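Local coordinates for endoribonuclease L-PSP/chorismate mutase-like domain-containing protein (Shewanella oneidensis, PDB 2OTM) that is of unknown function but belongs to the YjgF/L-PSP family and is a putative endoribonuclease, at residues P29-T39 against I77-G85; I90-N101 against S144-L154. All coordinates share one frame; numbering follows the deposited sequence.

Overall arrangement
After the short helix 6-12, the chain forms the hairpin of strands 30-33 and 36-39, and contact 1 closes the loop when the last turns of helix 62-84 pack on it. A short loop then leads into strand 92-100, where contact 2 opens. That contact closes 43 residues later, once helix 109-124 and strand 131-136 have been made and strand 146-153 returns beside its partner. The two contacts are in series, neither nested nor crossed. They meet in one mixed sheet, because strand 146-153 lies between 36-39 and 92-100. Contact 1 thus ties the hairpin edge to a helix, and contact 2 joins the central strands.

Contact 1. Residues P29-T39 against I77-G85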
# COMPACT_ATOMS: atom_id res chain seq x y z
N PRO B 29 -14.18 9.05 2.77
CA PRO B 29 -13.07 9.82 2.22
C PRO B 29 -11.84 9.88 3.08
O PRO B 29 -10.77 10.10 2.56
CB PRO B 29 -13.64 11.22 2.06
CG PRO B 29 -14.88 11.23 2.80
CD PRO B 29 -15.41 9.86 2.77
N TYR B 30 -11.99 9.71 4.39
CA TYR B 30 -10.86 9.59 5.27
C TYR B 30 -11.26 8.78 6.49
O TYR B 30 -12.46 8.63 6.79
CB TYR B 30 -10.31 10.97 5.71
CG TYR B 30 -11.27 11.81 6.51
CD1 TYR B 30 -11.32 11.73 7.89
CD2 TYR B 30 -12.11 12.71 5.88
CE1 TYR B 30 -12.22 12.51 8.61
CE2 TYR B 30 -12.99 13.48 6.58
CZ TYR B 30 -13.04 13.37 7.95
OH TYR B 30 -13.92 14.15 8.64
N SER B 31 -10.26 8.24 7.18
CA SER B 31 -10.48 7.62 8.45
C SER B 31 -9.42 8.06 9.44
O SER B 31 -8.39 8.64 9.08
CB SER B 31 -10.56 6.09 8.33
OG SER B 31 -9.40 5.47 7.81
N ILE B 32 -9.70 7.85 10.72
CA ILE B 32 -8.77 8.24 11.79
C ILE B 32 -8.65 7.07 12.76
O ILE B 32 -9.67 6.46 13.17
CB ILE B 32 -9.21 9.52 12.55
CG1 ILE B 32 -9.29 10.72 11.61
CG2 ILE B 32 -8.24 9.86 13.70
CD1 ILE B 32 -9.88 12.01 12.21
N VAL B 33 -7.41 6.71 13.08
CA VAL B 33 -7.10 5.73 14.12
C VAL B 33 -6.06 6.38 15.02
O VAL B 33 -4.98 6.80 14.58
CB VAL B 33 -6.61 4.37 13.56
CG1 VAL B 33 -5.36 4.54 12.68
CG2 VAL B 33 -6.33 3.41 14.69
N GLY B 34 -6.42 6.58 16.27
CA GLY B 34 -5.55 7.29 17.18
C GLY B 34 -5.29 8.69 16.69
O GLY B 34 -6.22 9.48 16.52
N SER B 35 -4.02 8.98 16.44
CA SER B 35 -3.59 10.27 15.93
C SER B 35 -3.32 10.26 14.41
O SER B 35 -2.84 11.25 13.86
CB SER B 35 -2.31 10.67 16.65
OG SER B 35 -1.25 9.79 16.28
N GLN B 36 -3.68 9.17 13.73
CA GLN B 36 -3.37 8.98 12.32
C GLN B 36 -4.61 9.17 11.47
O GLN B 36 -5.59 8.45 11.65
CB GLN B 36 -2.78 7.58 12.10
CG GLN B 36 -1.47 7.39 12.82
CD GLN B 36 -1.01 5.95 12.87
OE1 GLN B 36 -0.77 5.43 13.93
NE2 GLN B 36 -0.89 5.31 11.72
N LEU B 37 -4.57 10.15 10.59
CA LEU B 37 -5.63 10.48 9.66
C LEU B 37 -5.17 10.04 8.27
O LEU B 37 -4.07 10.40 7.85
CB LEU B 37 -5.86 11.98 9.70
CG LEU B 37 -6.76 12.67 8.67
CD1 LEU B 37 -8.16 12.19 8.74
CD2 LEU B 37 -6.73 14.16 8.93
N MSE B 38 -5.99 9.26 7.57
CA MSE B 38 -5.60 8.76 6.27
C MSE B 38 -6.73 8.97 5.28
O MSE B 38 -7.89 8.70 5.58
CB MSE B 38 -5.21 7.31 6.36
CG MSE B 38 -6.27 6.41 6.89
SE MSE B 38 -5.48 4.77 7.48
CE MSE B 38 -4.53 5.37 8.99
N THR B 39 -6.39 9.44 4.08
CA THR B 39 -7.40 9.63 3.04
C THR B 39 -7.63 8.34 2.24
O THR B 39 -6.80 7.43 2.24
CB THR B 39 -7.02 10.77 2.09
OG1 THR B 39 -5.95 10.34 1.22
CG2 THR B 39 -6.61 11.99 2.88
N ILE B 77 -5.23 17.67 -0.04
CA ILE B 77 -5.12 18.73 1.01
C ILE B 77 -6.49 19.30 1.32
O ILE B 77 -6.82 19.56 2.48
CB ILE B 77 -4.13 19.83 0.57
CG1 ILE B 77 -2.71 19.23 0.48
CG2 ILE B 77 -4.14 21.01 1.55
CD1 ILE B 77 -1.63 20.14 -0.19
N ALA B 78 -7.33 19.46 0.30
CA ALA B 78 -8.71 19.88 0.52
C ALA B 78 -9.42 18.87 1.43
O ALA B 78 -10.18 19.25 2.34
CB ALA B 78 -9.46 20.08 -0.82
N GLN B 79 -9.15 17.59 1.23
CA GLN B 79 -9.77 16.55 2.03
C GLN B 79 -9.32 16.67 3.48
O GLN B 79 -10.12 16.55 4.40
CB GLN B 79 -9.37 15.18 1.48
CG GLN B 79 -10.03 14.00 2.19
CD GLN B 79 -11.50 14.01 1.95
OE1 GLN B 79 -11.95 13.64 0.87
NE2 GLN B 79 -12.26 14.46 2.95
N LEU B 80 -8.03 16.93 3.67
CA LEU B 80 -7.46 17.06 5.02
C LEU B 80 -8.06 18.28 5.71
O LEU B 80 -8.36 18.22 6.90
CB LEU B 80 -5.94 17.18 4.96
CG LEU B 80 -5.16 15.95 4.46
CD1 LEU B 80 -3.69 16.28 4.44
CD2 LEU B 80 -5.45 14.72 5.33
N LYS B 81 -8.21 19.37 4.96
CA LYS B 81 -8.77 20.58 5.55
C LYS B 81 -10.21 20.38 6.01
O LYS B 81 -10.64 20.93 7.03
CB LYS B 81 -8.75 21.75 4.56
CG LYS B 81 -9.33 23.04 5.19
CD LYS B 81 -8.65 24.29 4.70
CE LYS B 81 -9.36 25.55 5.22
NZ LYS B 81 -8.97 25.95 6.61
N GLN B 82 -10.96 19.60 5.23
CA GLN B 82 -12.32 19.27 5.62
C GLN B 82 -12.35 18.45 6.90
O GLN B 82 -13.19 18.69 7.76
CB GLN B 82 -13.02 18.51 4.50
CG GLN B 82 -14.52 18.41 4.67
CD GLN B 82 -15.11 17.37 3.74
OE1 GLN B 82 -15.89 17.70 2.85
NE2 GLN B 82 -14.71 16.11 3.91
N ALA B 83 -11.42 17.52 7.03
CA ALA B 83 -11.34 16.70 8.20
C ALA B 83 -10.89 17.49 9.45
O ALA B 83 -11.44 17.25 10.52
CB ALA B 83 -10.38 15.57 7.96
N CYS B 84 -9.92 18.39 9.32
CA CYS B 84 -9.38 18.98 10.56
C CYS B 84 -9.65 20.46 10.75
O CYS B 84 -9.37 20.98 11.82
CB CYS B 84 -7.89 18.68 10.70
SG CYS B 84 -6.91 19.45 9.46
N GLY B 85 -10.25 21.11 9.77
CA GLY B 85 -10.69 22.50 9.92
C GLY B 85 -9.60 23.51 9.64
O GLY B 85 -9.77 24.39 8.78
O HOH W 1 -13.26 15.50 11.13
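Pro29 puts its CB against the side-chain amide of Gln79, 3.2 Å from OE1, whose weak hydrogen bond comes from Gln42 NE2. At Tyr30 the hairpin meets the last turns of helix 62-84. The methyl CB of Ala83 sits over one face of the Tyr30 ring, 3.5 Å from its centroid and 15° off the normal, a CH-pi contact. Gln79 NE2 comes to the ring's edge at CD2, and the bend of the Gln79 chain (chi2 66°) helps bring it there. Beyond the ring, a water 2.9 Å from Tyr30 OH donates to Ala83 O. A serine in place of Tyr30 would probably leave the Ala83 methyl without its aromatic cover and the water without its phenol partner. After the type II' turn, Leu37 CD2 packs 3.9 Å from Leu80 CD2 and also reaches Ala83 CB. Thr39 closes the row: its CG2 lies 3.8 Å from Leu80 CD2, while OG1 bonds to Leu150 N in the next strand. With no direct hydrogen bond linking hairpin and helix, the contact rests on apolar and CH-pi packing and the Gln79 amide laid against Pro29 and the ring edge, with one water bridging Tyr30 OH and Ala83 O.

Contact 2. Residues I90-N101 against S144-L154; sequences IKQIYRLEGVLN and SLCLVYLFAEL
Phe151 packs beside the Arg95 chain and against the end of Glu97 where strands 146-153 and 92-100 pair antiparallel, two neighbours inside the mixed sheet of this YjgF-like fold. Regular pairing is tightest in the middle. Glu97 and Tyr149 exchange two backbone hydrogen bonds, as do Val99 and Leu147. On the helix-covered face, Leu96 CD1 touches both Val148 CG1, at 3.7 Å, and Leu150 CD2; helices 62-84 and 109-124 pack against these side chains. The other face turns to neighbouring subunits. There the Phe151 ring runs alongside the Arg95 chain, with CD1 3.6 Å from CG, and its far end meets the carboxylate of Glu97, whose plane is turned 51° from the ring. Arg95 NE makes a nearly straight salt bridge to the anti lone pair of Glu97 OE2 (2.9 Å), which fixes the carboxylate, and Arg95 NH1 goes on to Thr39 O of the third subunit. The Glu97 side chain is also about 4 Å from a bound calcium ion.

Toward the C terminus two classic beta bulges interrupt the regular pairing. Tyr94 and Arg95 both face Phe151, offering its carbonyl only weak bonds, while Phe151 CB sits over the Tyr94 ring, 3.9 Å from the centroid. With CG set between the backbone N and the carbonyl carbon (chi1 60°), the Tyr94 ring folds back over the partner strand. In the second bulge, Lys91 and Gln92 both face Glu153, through firmer bonds. Here, on the solvent side, one water joins Lys91 NZ, Glu153 OE2 and the terminal carboxylate of Leu154. The other carboxylate oxygen, Glu153 OE1, is met on its anti side by Gln92 NE2 at 2.6 Å, well out of the carboxylate plane.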
# COMPACT_ATOMS: atom_id res chain seq x y z
N ILE B 90 -2.39 19.85 11.66
CA ILE B 90 -1.58 18.70 11.23
C ILE B 90 -0.16 18.81 11.76
O ILE B 90 0.56 19.78 11.46
CB ILE B 90 -1.62 18.57 9.70
CG1 ILE B 90 -3.04 18.16 9.27
CG2 ILE B 90 -0.53 17.53 9.17
CD1 ILE B 90 -3.35 18.37 7.85
N LYS B 91 0.25 17.85 12.59
CA LYS B 91 1.63 17.80 13.07
C LYS B 91 2.61 17.44 11.97
O LYS B 91 3.68 18.01 11.88
CB LYS B 91 1.76 16.79 14.19
CG LYS B 91 1.04 17.22 15.45
CD LYS B 91 1.30 16.25 16.60
CE LYS B 91 0.62 16.75 17.88
NZ LYS B 91 1.11 16.05 19.10
N GLN B 92 2.24 16.48 11.12
CA GLN B 92 3.06 16.11 9.97
C GLN B 92 2.25 15.33 8.98
O GLN B 92 1.35 14.61 9.36
CB GLN B 92 4.26 15.22 10.38
CG GLN B 92 3.92 14.03 11.26
CD GLN B 92 5.07 12.99 11.37
OE1 GLN B 92 6.05 13.03 10.62
NE2 GLN B 92 4.92 12.06 12.30
N ILE B 93 2.56 15.51 7.71
CA ILE B 93 2.12 14.62 6.66
C ILE B 93 3.25 13.63 6.54
O ILE B 93 4.27 13.95 5.92
CB ILE B 93 1.98 15.31 5.29
CG1 ILE B 93 1.09 16.56 5.36
CG2 ILE B 93 1.45 14.29 4.25
CD1 ILE B 93 -0.30 16.24 5.57
N TYR B 94 3.14 12.49 7.22
CA TYR B 94 4.28 11.58 7.36
C TYR B 94 4.43 10.61 6.18
O TYR B 94 5.48 9.98 6.04
CB TYR B 94 4.24 10.79 8.67
CG TYR B 94 3.04 9.91 8.86
CD1 TYR B 94 3.04 8.61 8.40
CD2 TYR B 94 1.91 10.37 9.53
CE1 TYR B 94 1.95 7.78 8.58
CE2 TYR B 94 0.78 9.53 9.69
CZ TYR B 94 0.84 8.24 9.24
OH TYR B 94 -0.20 7.40 9.38
N ARG B 95 3.38 10.47 5.37
CA ARG B 95 3.41 9.49 4.28
C ARG B 95 2.55 9.93 3.10
O ARG B 95 1.44 10.43 3.27
CB ARG B 95 2.91 8.16 4.80
CG ARG B 95 2.91 7.00 3.82
CD ARG B 95 4.25 6.42 3.76
NE ARG B 95 4.26 5.02 3.41
CZ ARG B 95 5.35 4.26 3.49
NH1 ARG B 95 6.48 4.81 3.90
NH2 ARG B 95 5.32 2.99 3.17
N LEU B 96 3.12 9.78 1.90
CA LEU B 96 2.44 9.97 0.62
C LEU B 96 2.48 8.63 -0.09
O LEU B 96 3.53 8.02 -0.15
CB LEU B 96 3.22 10.97 -0.22
CG LEU B 96 3.01 11.01 -1.74
CD1 LEU B 96 1.54 11.40 -2.02
CD2 LEU B 96 4.04 11.95 -2.41
N GLU B 97 1.34 8.16 -0.62
CA GLU B 97 1.33 6.94 -1.45
C GLU B 97 0.62 7.30 -2.75
O GLU B 97 -0.51 7.77 -2.74
CB GLU B 97 0.74 5.72 -0.70
CG GLU B 97 1.48 5.45 0.64
CD GLU B 97 1.02 4.27 1.46
OE1 GLU B 97 -0.00 3.60 1.15
OE2 GLU B 97 1.71 4.00 2.47
N GLY B 98 1.31 7.10 -3.87
CA GLY B 98 0.82 7.49 -5.18
C GLY B 98 0.82 6.35 -6.17
O GLY B 98 1.75 5.54 -6.17
N VAL B 99 -0.19 6.33 -7.03
CA VAL B 99 -0.34 5.37 -8.10
C VAL B 99 -0.45 6.13 -9.41
O VAL B 99 -1.20 7.13 -9.49
CB VAL B 99 -1.65 4.54 -7.98
CG1 VAL B 99 -1.63 3.40 -8.97
CG2 VAL B 99 -1.87 4.00 -6.56
N LEU B 100 0.26 5.65 -10.41
CA LEU B 100 0.19 6.19 -11.77
C LEU B 100 -0.03 5.10 -12.77
O LEU B 100 0.44 3.99 -12.59
CB LEU B 100 1.49 6.94 -12.13
CG LEU B 100 1.75 8.22 -11.31
CD1 LEU B 100 2.74 7.98 -10.19
CD2 LEU B 100 2.25 9.35 -12.18
N ASN B 101 -0.70 5.44 -13.87
CA ASN B 101 -0.74 4.55 -15.03
C ASN B 101 0.40 4.99 -15.95
O ASN B 101 0.41 6.15 -16.38
CB ASN B 101 -2.08 4.66 -15.77
CG ASN B 101 -2.21 3.63 -16.87
OD1 ASN B 101 -1.27 2.86 -17.14
ND2 ASN B 101 -3.36 3.60 -17.51
N SER B 144 -8.16 7.62 -14.62
CA SER B 144 -7.30 8.67 -14.12
C SER B 144 -5.83 8.37 -14.39
O SER B 144 -5.38 7.23 -14.33
CB SER B 144 -7.50 8.86 -12.62
OG SER B 144 -6.81 10.01 -12.12
N LEU B 145 -5.05 9.40 -14.68
CA LEU B 145 -3.60 9.21 -14.80
C LEU B 145 -2.98 8.85 -13.45
O LEU B 145 -2.00 8.11 -13.40
CB LEU B 145 -2.97 10.47 -15.34
CG LEU B 145 -1.45 10.52 -15.38
CD1 LEU B 145 -0.92 9.46 -16.35
CD2 LEU B 145 -1.12 11.91 -15.82
N CYS B 146 -3.55 9.37 -12.36
CA CYS B 146 -2.96 9.15 -11.07
C CYS B 146 -3.96 9.16 -9.94
O CYS B 146 -5.10 9.63 -10.07
CB CYS B 146 -1.88 10.19 -10.80
SG CYS B 146 -2.48 11.91 -10.61
N LEU B 147 -3.50 8.64 -8.82
CA LEU B 147 -4.26 8.65 -7.58
C LEU B 147 -3.28 8.92 -6.44
O LEU B 147 -2.19 8.31 -6.38
CB LEU B 147 -4.92 7.28 -7.45
CG LEU B 147 -6.18 6.92 -6.70
CD1 LEU B 147 -7.36 7.80 -7.02
CD2 LEU B 147 -6.47 5.45 -7.07
N VAL B 148 -3.69 9.75 -5.48
CA VAL B 148 -2.83 10.12 -4.37
C VAL B 148 -3.56 9.83 -3.06
O VAL B 148 -4.77 10.06 -2.94
CB VAL B 148 -2.43 11.64 -4.48
CG1 VAL B 148 -1.90 12.18 -3.19
CG2 VAL B 148 -1.41 11.82 -5.64
N TYR B 149 -2.80 9.32 -2.08
CA TYR B 149 -3.27 9.07 -0.73
C TYR B 149 -2.29 9.74 0.23
O TYR B 149 -1.08 9.60 0.09
CB TYR B 149 -3.26 7.57 -0.42
CG TYR B 149 -4.16 6.74 -1.28
CD1 TYR B 149 -3.80 6.38 -2.57
CD2 TYR B 149 -5.36 6.26 -0.77
CE1 TYR B 149 -4.65 5.59 -3.36
CE2 TYR B 149 -6.23 5.47 -1.55
CZ TYR B 149 -5.86 5.15 -2.85
OH TYR B 149 -6.71 4.36 -3.59
N LEU B 150 -2.83 10.44 1.22
CA LEU B 150 -2.02 11.11 2.24
C LEU B 150 -2.35 10.54 3.62
O LEU B 150 -3.45 10.07 3.87
CB LEU B 150 -2.29 12.60 2.26
CG LEU B 150 -1.92 13.40 1.01
CD1 LEU B 150 -2.15 14.86 1.27
CD2 LEU B 150 -0.49 13.16 0.61
N PHE B 151 -1.34 10.58 4.49
CA PHE B 151 -1.44 10.12 5.86
C PHE B 151 -0.83 11.23 6.73
O PHE B 151 0.30 11.69 6.48
CB PHE B 151 -0.61 8.87 6.05
CG PHE B 151 -1.03 7.70 5.18
CD1 PHE B 151 -0.65 7.64 3.86
CD2 PHE B 151 -1.78 6.68 5.70
CE1 PHE B 151 -1.03 6.59 3.06
CE2 PHE B 151 -2.15 5.60 4.89
CZ PHE B 151 -1.78 5.57 3.58
N ALA B 152 -1.59 11.67 7.74
CA ALA B 152 -1.24 12.81 8.56
C ALA B 152 -1.33 12.44 10.02
O ALA B 152 -2.17 11.62 10.40
CB ALA B 152 -2.15 14.00 8.28
N GLU B 153 -0.47 13.05 10.81
CA GLU B 153 -0.48 12.94 12.27
C GLU B 153 -1.13 14.18 12.85
O GLU B 153 -0.77 15.30 12.47
CB GLU B 153 0.95 12.82 12.82
CG GLU B 153 0.98 12.50 14.29
CD GLU B 153 2.37 12.49 14.91
OE1 GLU B 153 3.36 12.81 14.24
OE2 GLU B 153 2.43 12.19 16.11
N LEU B 154 -2.09 13.98 13.74
CA LEU B 154 -2.77 15.07 14.43
C LEU B 154 -2.31 15.11 15.89
O LEU B 154 -2.62 16.06 16.61
CB LEU B 154 -4.27 14.83 14.42
CG LEU B 154 -4.92 14.64 13.05
CD1 LEU B 154 -6.30 14.06 13.27
CD2 LEU B 154 -4.95 15.96 12.27
OXT LEU B 154 -1.65 14.17 16.35
O HOH W 2 0.46 13.47 17.91
O HOH W 3 -5.40 5.50 -16.55